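PDB 6T5K: Zn-dependent hydrolase, glyoxylase from Echinicola vietnamensis, which probably hydrolyses beta-lactam antibiotics to substituted beta-amino acids as a zinc-dependent class B metallo-beta-lactamase. Local coordinates for residues V68-P73 with V177-C182. Sequence-based numbering, arbitrary orientation.
With ZN (zinc ion), chain H.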
loop_
_atom_site.group_PDB
_atom_site.type_symbol
_atom_site.label_atom_id
_atom_site.label_comp_id
_atom_site.label_asym_id
_atom_site.label_seq_id
_atom_site.Cartn_x
_atom_site.Cartn_y
_atom_site.Cartn_z
ATOM N N VAL A 68 -11.221 -2.842 -1.764
ATOM C CA VAL A 68 -9.960 -3.258 -2.368
ATOM C C VAL A 68 -8.839 -2.997 -1.376
ATOM O O VAL A 68 -8.816 -1.955 -0.723
ATOM C CB VAL A 68 -9.712 -2.493 -3.676
ATOM C CG1 VAL A 68 -8.284 -2.718 -4.159
ATOM C CG2 VAL A 68 -10.769 -2.880 -4.728
ATOM N N VAL A 69 -7.935 -3.959 -1.233
ATOM C CA VAL A 69 -6.834 -3.869 -0.281
ATOM C C VAL A 69 -5.518 -3.653 -1.024
ATOM O O VAL A 69 -5.237 -4.326 -2.020
ATOM C CB VAL A 69 -6.776 -5.136 0.588
ATOM C CG1 VAL A 69 -5.596 -5.081 1.544
ATOM C CG2 VAL A 69 -8.084 -5.337 1.329
ATOM N N PHE A 70 -4.713 -2.730 -0.514
ATOM C CA PHE A 70 -3.354 -2.491 -0.977
ATOM C C PHE A 70 -2.413 -2.974 0.104
ATOM O O PHE A 70 -2.441 -2.452 1.224
ATOM C CB PHE A 70 -3.106 -1.006 -1.240
ATOM C CG PHE A 70 -3.735 -0.526 -2.512
ATOM C CD1 PHE A 70 -5.089 -0.279 -2.574
ATOM C CD2 PHE A 70 -2.970 -0.364 -3.679
ATOM C CE1 PHE A 70 -5.666 0.129 -3.743
ATOM C CE2 PHE A 70 -3.567 0.014 -4.834
ATOM C CZ PHE A 70 -4.909 0.298 -4.856
ATOM N N ASP A 71 -1.599 -3.963 -0.256
ATOM C CA ASP A 71 -0.628 -4.659 0.582
ATOM C C ASP A 71 -1.304 -5.580 1.587
ATOM O O ASP A 71 -2.365 -5.269 2.152
ATOM C CB ASP A 71 0.326 -3.717 1.306
ATOM C CG ASP A 71 1.386 -3.128 0.394
ATOM O OD1 ASP A 71 1.353 -3.363 -0.831
ATOM O OD2 ASP A 71 2.256 -2.400 0.926
ATOM N N THR A 72 -0.692 -6.709 1.789
ATOM C CA THR A 72 -1.056 -7.548 2.915
ATOM C C THR A 72 -0.175 -7.195 4.106
ATOM O O THR A 72 0.938 -6.686 3.932
ATOM C CB THR A 72 -0.843 -9.028 2.596
ATOM O OG1 THR A 72 0.553 -9.321 2.453
ATOM C CG2 THR A 72 -1.541 -9.420 1.318
ATOM N N PRO A 73 -0.650 -7.438 5.321
ATOM C CA PRO A 73 0.284 -7.587 6.440
ATOM C C PRO A 73 1.373 -8.605 6.108
ATOM O O PRO A 73 1.218 -9.407 5.183
ATOM C CB PRO A 73 -0.613 -8.049 7.592
ATOM C CG PRO A 73 -2.001 -7.518 7.227
ATOM C CD PRO A 73 -2.050 -7.651 5.718
ATOM N N VAL A 177 -6.564 10.599 -2.144
ATOM C CA VAL A 177 -5.700 9.804 -1.286
ATOM C C VAL A 177 -4.722 9.019 -2.139
ATOM O O VAL A 177 -5.106 8.366 -3.113
ATOM C CB VAL A 177 -6.532 8.821 -0.440
ATOM C CG1 VAL A 177 -5.614 7.905 0.403
ATOM C CG2 VAL A 177 -7.479 9.560 0.455
ATOM N N LEU A 178 -3.476 9.005 -1.710
ATOM C CA LEU A 178 -2.449 8.213 -2.348
ATOM C C LEU A 178 -1.905 7.225 -1.339
ATOM O O LEU A 178 -1.462 7.634 -0.254
ATOM C CB LEU A 178 -1.274 9.101 -2.795
ATOM C CG LEU A 178 -0.188 8.365 -3.591
ATOM C CD1 LEU A 178 -0.531 8.366 -5.063
ATOM C CD2 LEU A 178 1.193 8.963 -3.380
ATOM N N PHE A 179 -1.887 5.943 -1.721
ATOM C CA PHE A 179 -1.093 4.947 -1.014
ATOM C C PHE A 179 0.266 4.894 -1.713
ATOM O O PHE A 179 0.387 4.363 -2.829
ATOM C CB PHE A 179 -1.734 3.566 -0.967
ATOM C CG PHE A 179 -0.899 2.596 -0.200
ATOM C CD1 PHE A 179 -0.737 2.741 1.164
ATOM C CD2 PHE A 179 -0.231 1.571 -0.846
ATOM C CE1 PHE A 179 0.078 1.877 1.870
ATOM C CE2 PHE A 179 0.591 0.712 -0.156
ATOM C CZ PHE A 179 0.729 0.845 1.216
ATOM N N GLY A 180 1.287 5.473 -1.065
ATOM C CA GLY A 180 2.615 5.524 -1.650
ATOM C C GLY A 180 3.418 4.264 -1.458
ATOM O O GLY A 180 4.375 4.038 -2.194
ATOM N N GLY A 181 3.023 3.421 -0.509
ATOM C CA GLY A 181 3.825 2.255 -0.190
ATOM C C GLY A 181 5.226 2.680 0.207
ATOM O O GLY A 181 5.455 3.828 0.598
ATOM N N CYS A 182 6.173 1.737 0.076
ATOM C CA CYS A 182 7.491 1.999 0.636
ATOM C C CYS A 182 8.307 2.957 -0.205
ATOM O O CYS A 182 9.403 3.341 0.218
ATOM C CB CYS A 182 8.232 0.726 0.907
ATOM S SG CYS A 182 7.246 -0.352 1.963
HETATM ZN ZN ZN H . 8.477 -1.493 3.227
HETATM O O HOH W 1 9.472 -3.152 2.343
HETATM O O HOH W 2 10.286 -0.078 3.258
#
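The ring of Phe179 reaches across and meets Phe70, the last residue of strand 66-70, with one flank and Asp71, just beyond it, with its outer end. On the Phe70 side the touch is apolar and made most closely by CB rather than the ring: CB of Phe70 lies 3.9 Å from CD2 of Phe179. With CG set opposite its carbonyl carbon (chi1 -76°), the Phe70 ring projects from the strand toward strand 152-157, where Val154 and Val156 pack on it. Phe179 has the other setting, CG opposite the backbone N (chi1 -178°), which extends the ring toward strand 66-70. Its far end runs into the Asp71 carboxylate: OD2 of Asp71 stands near the ring plane, at the edge, 3.6 Å from CZ of Phe179. The carboxylate and ring planes are almost perpendicular, 87° apart. This edge-on approach puts the carboxylate oxygen by the ring's C-H rim, where the electrostatics are probably favourable. The other oxygen of Asp71, OD1, is hydrogen-bonded to Thr99 OG1. In the alpha-beta/beta-alpha sandwich of the metallo-beta-lactamases, strands 66-70 and 177-181 belong to the two facing central sheets, so the contact bridges the buried interface between them without any hydrogen bond from segment to segment. One face of the Phe179 ring is overlaid by the backbone of its own segment, Gly181 N lying 3.6 Å above the plane over the ring centre. Gly180 and Gly181 lead on to Cys182, whose SG binds a zinc ion at 2.1 Å. Asp104, His223 and two waters also ligate this zinc ion.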